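Long-range contacts in D-threo-3-hydroxyaspartate dehydratase (Delftia, PDB 3WQC), which catalyses the pyridoxal-phosphate-dependent dehydration and deamination of D-threo-3-hydroxyaspartate to oxaloacetate and ammonia, with the help of a divalent metal ion: residues B[30-36]-B[248-252]; B[21-27]-B[369-375]. All coordinates share one frame. Numbering follows the deposited sequence.

Strand 22-26 of contact 2 runs straight into helix 27-44, which carries one side of contact 1, and contact 1 is nested in the chain loop that contact 2 closes. Their centres lie 15 Å apart and their side chains meet: Phe250 CZ is 3.7 Å from Ile25 CD1 and Met30 CB 3.9 Å from Ile25 CG2, with the rings of Phe250 and Tyr372 edge-to-face. Contact 1 belongs to the alanine-racemase-like barrel domain, contact 2 to the mixed beta-sheet that includes strands of the C-terminal serine-dehydratase-type region. The pyridoxal phosphate lies nearer contact 1: about 5 Å from the Tyr248 side chain against about 12 Å from that of Tyr372.

Contact 1: B[30-36]-B[248-252]; sequences MQRNIAR and YVFFD
Residues 30-36 form helix, with Ile34 N to Met30 O, Ala35 N to Gln31 O and Arg36 N to Arg32 O all at 2.9 Å. They pack on residues 248-252, a 3-10 turn ending at Val249 and then a loop in which Phe251 takes a positive phi (59°). The nearest CA pairs are Met30-Phe250 (5.8 Å) and Asn33-Val249 (5.5 Å). Met30 (chi1 t, chi2 t, chi3 p) lays CG 3.8 Å from Val249 CG2 and puts SD 4.0 Å from Phe250 CE1, a Met-aromatic contact at the ring edge. Asn33, pointing toward the loop with chi1 m, is the polar centre: ND2 donates to Val249 O (3.0 Å, 165°) and also to Asp265 O, OD1 sits 3.4 Å from Phe251 CD2 at the ring edge, and CB is 3.2 Å from Tyr248 O. Ile34 brings CG1 to 3.9 Å from Val249 CG2; its O accepts from a water (2.9 Å) that lies 2.6 Å from Tyr248 OH. Arg36, extended with chi1 to chi3 t, passes NH1 3.6 Å from Phe251 CZ, and NH1 is hydrogen-bonded to Val260 O. Tyr248 N is hydrogen-bonded to Thr228 OG1, on a residue of the cofactor pocket. The arrangement joins helix 27-44 to the loop between strand 242-243 and helix 253-258 in the alanine-racemase-type TIM barrel, beside the pyridoxal phosphate pocket.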
loop_
_atom_site.group_PDB
_atom_site.type_symbol
_atom_site.label_atom_id
_atom_site.label_comp_id
_atom_site.label_asym_id
_atom_site.label_seq_id
_atom_site.Cartn_x
_atom_site.Cartn_y
_atom_site.Cartn_z
ATOM N N MET B 30 19.213 0.155 12.312
ATOM C CA MET B 30 17.995 0.488 13.140
ATOM C C MET B 30 18.467 0.871 14.575
ATOM O O MET B 30 18.004 1.928 15.132
ATOM C CB MET B 30 17.035 -0.677 13.270
ATOM C CG MET B 30 15.766 -0.345 14.045
ATOM S SD MET B 30 14.823 -1.802 14.496
ATOM C CE MET B 30 15.792 -2.556 15.860
ATOM N N GLN B 31 19.400 0.135 15.163
ATOM C CA GLN B 31 19.870 0.497 16.522
ATOM C C GLN B 31 20.581 1.827 16.559
ATOM O O GLN B 31 20.392 2.587 17.533
ATOM C CB GLN B 31 20.815 -0.580 17.017
ATOM C CG GLN B 31 19.954 -1.682 17.545
ATOM C CD GLN B 31 19.084 -1.314 18.812
ATOM O OE1 GLN B 31 18.194 -2.000 19.052
ATOM N NE2 GLN B 31 19.434 -0.288 19.600
ATOM N N ARG B 32 21.341 2.194 15.513
ATOM C CA ARG B 32 22.024 3.539 15.443
ATOM C C ARG B 32 20.929 4.588 15.392
ATOM O O ARG B 32 21.050 5.643 16.004
ATOM C CB ARG B 32 22.945 3.763 14.212
ATOM C CG ARG B 32 24.349 3.130 14.373
ATOM C CD ARG B 32 25.076 2.950 13.048
ATOM N NE ARG B 32 25.479 1.546 13.170
ATOM C CZ ARG B 32 25.491 0.629 12.198
ATOM N NH1 ARG B 32 25.181 0.964 10.940
ATOM N NH2 ARG B 32 25.782 -0.635 12.503
ATOM N N ASN B 33 19.866 4.372 14.607
ATOM C CA ASN B 33 18.782 5.409 14.511
ATOM C C ASN B 33 18.078 5.573 15.858
ATOM O O ASN B 33 17.777 6.708 16.245
ATOM C CB ASN B 33 17.770 4.915 13.443
ATOM C CG ASN B 33 18.332 4.941 12.028
ATOM O OD1 ASN B 33 19.356 5.607 11.738
ATOM N ND2 ASN B 33 17.664 4.201 11.103
ATOM N N ILE B 34 17.826 4.459 16.535
ATOM C CA ILE B 34 17.144 4.444 17.843
ATOM C C ILE B 34 17.996 5.273 18.809
ATOM O O ILE B 34 17.493 6.149 19.548
ATOM C CB ILE B 34 16.853 2.995 18.342
ATOM C CG1 ILE B 34 15.718 2.458 17.478
ATOM C CG2 ILE B 34 16.588 2.943 19.836
ATOM C CD1 ILE B 34 15.383 1.001 17.754
ATOM N N ALA B 35 19.284 4.973 18.850
ATOM C CA ALA B 35 20.211 5.662 19.820
ATOM C C ALA B 35 20.295 7.117 19.504
ATOM O O ALA B 35 20.311 7.971 20.419
ATOM C CB ALA B 35 21.583 5.077 19.696
ATOM N N ARG B 36 20.395 7.463 18.211
ATOM C CA ARG B 36 20.558 8.862 17.836
ATOM C C ARG B 36 19.354 9.715 18.362
ATOM O O ARG B 36 19.523 10.833 18.912
ATOM C CB ARG B 36 20.717 9.071 16.325
ATOM C CG ARG B 36 20.691 10.560 15.837
ATOM C CD ARG B 36 20.782 10.629 14.342
ATOM N NE ARG B 36 20.666 11.998 13.856
ATOM C CZ ARG B 36 20.239 12.365 12.628
ATOM N NH1 ARG B 36 19.997 11.442 11.704
ATOM N NH2 ARG B 36 20.115 13.659 12.290
ATOM N N TYR B 248 11.927 7.940 11.906
ATOM C CA TYR B 248 13.380 7.888 12.187
ATOM C C TYR B 248 13.876 6.474 12.481
ATOM O O TYR B 248 15.089 6.226 12.349
ATOM C CB TYR B 248 13.711 8.824 13.395
ATOM C CG TYR B 248 13.393 8.119 14.700
ATOM C CD1 TYR B 248 12.095 8.092 15.250
ATOM C CD2 TYR B 248 14.410 7.426 15.427
ATOM C CE1 TYR B 248 11.795 7.389 16.404
ATOM C CE2 TYR B 248 14.103 6.701 16.545
ATOM C CZ TYR B 248 12.844 6.719 17.092
ATOM O OH TYR B 248 12.549 6.030 18.241
ATOM N N VAL B 249 13.060 5.582 13.005
ATOM C CA VAL B 249 13.527 4.279 13.394
ATOM C C VAL B 249 14.196 3.592 12.196
ATOM O O VAL B 249 15.249 2.873 12.379
ATOM C CB VAL B 249 12.402 3.426 14.084
ATOM C CG1 VAL B 249 11.270 3.007 13.102
ATOM C CG2 VAL B 249 12.970 2.165 14.771
ATOM N N PHE B 250 13.612 3.808 11.003
ATOM C CA PHE B 250 14.223 3.281 9.773
ATOM C C PHE B 250 14.827 4.308 8.862
ATOM O O PHE B 250 15.759 3.993 8.077
ATOM C CB PHE B 250 13.172 2.464 8.940
ATOM C CG PHE B 250 12.533 1.328 9.731
ATOM C CD1 PHE B 250 13.278 0.526 10.670
ATOM C CD2 PHE B 250 11.198 1.002 9.481
ATOM C CE1 PHE B 250 12.664 -0.556 11.353
ATOM C CE2 PHE B 250 10.608 -0.093 10.137
ATOM C CZ PHE B 250 11.315 -0.842 11.085
ATOM N N PHE B 251 14.275 5.531 8.832
ATOM C CA PHE B 251 14.514 6.502 7.799
ATOM C C PHE B 251 14.110 5.994 6.401
ATOM O O PHE B 251 13.627 4.846 6.284
ATOM C CB PHE B 251 15.986 7.089 7.798
ATOM C CG PHE B 251 16.270 7.948 9.006
ATOM C CD1 PHE B 251 15.551 9.152 9.179
ATOM C CD2 PHE B 251 17.269 7.598 9.917
ATOM C CE1 PHE B 251 15.883 10.035 10.234
ATOM C CE2 PHE B 251 17.579 8.466 11.002
ATOM C CZ PHE B 251 16.885 9.678 11.125
ATOM N N ASP B 252 14.257 6.854 5.405
ATOM C CA ASP B 252 13.852 6.579 4.042
ATOM C C ASP B 252 14.370 7.649 3.143
ATOM O O ASP B 252 15.121 8.561 3.619
ATOM C CB ASP B 252 12.320 6.352 3.942
ATOM C CG ASP B 252 11.514 7.587 4.379
ATOM O OD1 ASP B 252 12.067 8.716 4.216
ATOM O OD2 ASP B 252 10.371 7.443 4.871
HETATM O O HOH W 1 14.634 5.894 19.787
#

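Contact 2: B[21-27]-B[369-375]; sequences PAAVIDL and FPAYQAL
Strands 22-26 and 371-375 run parallel, their axes 4.6 Å apart at closest and inclined by 39°. In register are Val24 with Gln373, Ile25 with Ala374 (both CA-CA 4.8 Å) and Asp26 with Leu375 (5.1 Å). Four backbone hydrogen bonds form the ladder: Gln373 N to Ala23 O (2.7 Å), Ile25 N to Gln373 O (2.9 Å), Leu375 N to Ile25 O (2.8 Å) and Leu27 N to Leu375 O (3.1 Å), the last from the first turn of helix 27-44. Where the strands splay, a water accepts from Ala23 N (2.9 Å) and donates to Ala371 O (2.8 Å). This pairing lies within a mixed beta-sheet: strand 268-278 flanks 22-26 and strand 381-385 flanks 371-375, so the N-terminal strand is built in beside C-terminal ones. Among apolar contacts, Ala23 CB sits over the Phe369 ring face (CH-pi, 3.6 Å to the centroid), Ile25 (chi1 m, chi2 t) brings CD1 3.5 Å from Tyr372 CG, Val24 CG1 is 3.9 Å from Leu375 CB, and Leu27 CD1 is 3.9 Å from Ala374 CB. Pro21, after a cis peptide bond, and Phe369 (chi1 m) both meet Trp390 of the second subunit.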
loop_
_atom_site.group_PDB
_atom_site.type_symbol
_atom_site.label_atom_id
_atom_site.label_comp_id
_atom_site.label_asym_id
_atom_site.label_seq_id
_atom_site.Cartn_x
_atom_site.Cartn_y
_atom_site.Cartn_z
ATOM N N PRO B 21 9.534 -10.596 -3.104
ATOM C CA PRO B 21 10.176 -9.519 -2.314
ATOM C C PRO B 21 10.063 -9.739 -0.796
ATOM O O PRO B 21 9.139 -10.427 -0.351
ATOM C CB PRO B 21 9.348 -8.247 -2.710
ATOM C CG PRO B 21 7.987 -8.811 -3.030
ATOM C CD PRO B 21 8.213 -10.203 -3.651
ATOM N N ALA B 22 10.969 -9.110 -0.036
ATOM C CA ALA B 22 10.937 -9.196 1.437
ATOM C C ALA B 22 11.357 -7.847 1.971
ATOM O O ALA B 22 12.222 -7.141 1.375
ATOM C CB ALA B 22 11.925 -10.264 1.925
ATOM N N ALA B 23 10.781 -7.443 3.113
ATOM C CA ALA B 23 11.147 -6.148 3.744
ATOM C C ALA B 23 12.228 -6.444 4.805
ATOM O O ALA B 23 11.945 -7.121 5.833
ATOM C CB ALA B 23 9.868 -5.562 4.350
ATOM N N VAL B 24 13.433 -5.938 4.587
ATOM C CA VAL B 24 14.567 -6.333 5.395
ATOM C C VAL B 24 14.909 -5.139 6.309
ATOM O O VAL B 24 15.117 -3.999 5.798
ATOM C CB VAL B 24 15.766 -6.632 4.461
ATOM C CG1 VAL B 24 17.017 -6.881 5.328
ATOM C CG2 VAL B 24 15.403 -7.889 3.605
ATOM N N ILE B 25 14.991 -5.410 7.631
ATOM C CA ILE B 25 15.494 -4.362 8.531
ATOM C C ILE B 25 16.973 -4.699 8.864
ATOM O O ILE B 25 17.256 -5.766 9.416
ATOM C CB ILE B 25 14.722 -4.361 9.888
ATOM C CG1 ILE B 25 13.235 -4.048 9.694
ATOM C CG2 ILE B 25 15.363 -3.301 10.841
ATOM C CD1 ILE B 25 12.449 -4.332 11.000
ATOM N N ASP B 26 17.874 -3.749 8.537
ATOM C CA ASP B 26 19.289 -3.896 8.918
ATOM C C ASP B 26 19.343 -3.495 10.428
ATOM O O ASP B 26 19.160 -2.305 10.767
ATOM C CB ASP B 26 20.138 -2.957 8.050
ATOM C CG ASP B 26 21.643 -2.932 8.460
ATOM O OD1 ASP B 26 22.053 -2.915 9.620
ATOM O OD2 ASP B 26 22.435 -2.943 7.572
ATOM N N LEU B 27 19.418 -4.479 11.323
ATOM C CA LEU B 27 19.317 -4.200 12.767
ATOM C C LEU B 27 20.383 -3.253 13.257
ATOM O O LEU B 27 20.095 -2.438 14.155
ATOM C CB LEU B 27 19.315 -5.473 13.619
ATOM C CG LEU B 27 18.036 -6.328 13.372
ATOM C CD1 LEU B 27 18.232 -7.680 14.037
ATOM C CD2 LEU B 27 16.810 -5.558 13.996
ATOM N N PHE B 369 3.821 -5.327 3.864
ATOM C CA PHE B 369 4.326 -6.658 4.270
ATOM C C PHE B 369 3.670 -7.154 5.550
ATOM O O PHE B 369 3.567 -6.403 6.518
ATOM C CB PHE B 369 5.836 -6.606 4.500
ATOM C CG PHE B 369 6.576 -6.339 3.228
ATOM C CD1 PHE B 369 6.758 -5.030 2.752
ATOM C CD2 PHE B 369 7.095 -7.410 2.474
ATOM C CE1 PHE B 369 7.409 -4.783 1.521
ATOM C CE2 PHE B 369 7.732 -7.185 1.242
ATOM C CZ PHE B 369 7.911 -5.864 0.762
ATOM N N PRO B 370 3.362 -8.468 5.607
ATOM C CA PRO B 370 2.881 -9.056 6.856
ATOM C C PRO B 370 3.978 -9.018 7.929
ATOM O O PRO B 370 3.628 -9.074 9.112
ATOM C CB PRO B 370 2.573 -10.516 6.489
ATOM C CG PRO B 370 2.277 -10.467 4.989
ATOM C CD PRO B 370 3.172 -9.385 4.423
ATOM N N ALA B 371 5.252 -8.975 7.566
ATOM C CA ALA B 371 6.311 -9.115 8.555
ATOM C C ALA B 371 7.557 -8.546 7.928
ATOM O O ALA B 371 7.715 -8.534 6.673
ATOM C CB ALA B 371 6.599 -10.597 8.970
ATOM N N TYR B 372 8.501 -8.179 8.786
ATOM C CA TYR B 372 9.850 -7.800 8.364
ATOM C C TYR B 372 10.768 -9.022 8.561
ATOM O O TYR B 372 10.491 -9.917 9.336
ATOM C CB TYR B 372 10.411 -6.700 9.291
ATOM C CG TYR B 372 9.613 -5.430 9.219
ATOM C CD1 TYR B 372 9.812 -4.502 8.180
ATOM C CD2 TYR B 372 8.663 -5.115 10.199
ATOM C CE1 TYR B 372 9.102 -3.287 8.086
ATOM C CE2 TYR B 372 7.933 -3.909 10.158
ATOM C CZ TYR B 372 8.142 -3.038 9.122
ATOM O OH TYR B 372 7.483 -1.822 9.052
ATOM N N GLN B 373 11.883 -8.981 7.831
ATOM C CA GLN B 373 12.974 -9.953 8.083
ATOM C C GLN B 373 14.088 -9.149 8.772
ATOM O O GLN B 373 14.697 -8.256 8.085
ATOM C CB GLN B 373 13.414 -10.523 6.696
ATOM C CG GLN B 373 12.256 -11.412 6.145
ATOM C CD GLN B 373 12.045 -12.609 7.102
ATOM O OE1 GLN B 373 12.984 -13.100 7.737
ATOM N NE2 GLN B 373 10.863 -13.064 7.206
ATOM N N ALA B 374 14.280 -9.363 10.087
ATOM C CA ALA B 374 15.261 -8.566 10.876
ATOM C C ALA B 374 16.652 -9.190 10.707
ATOM O O ALA B 374 16.835 -10.350 11.050
ATOM C CB ALA B 374 14.882 -8.623 12.341
ATOM N N LEU B 375 17.518 -8.468 10.019
ATOM C CA LEU B 375 18.838 -8.957 9.596
ATOM C C LEU B 375 19.885 -8.660 10.658
ATOM O O LEU B 375 20.185 -7.463 10.905
ATOM C CB LEU B 375 19.227 -8.317 8.267
ATOM C CG LEU B 375 20.635 -8.610 7.709
ATOM C CD1 LEU B 375 20.737 -10.098 7.302
ATOM C CD2 LEU B 375 20.892 -7.698 6.501
HETATM O O HOH W 2 9.303 -9.426 4.582
#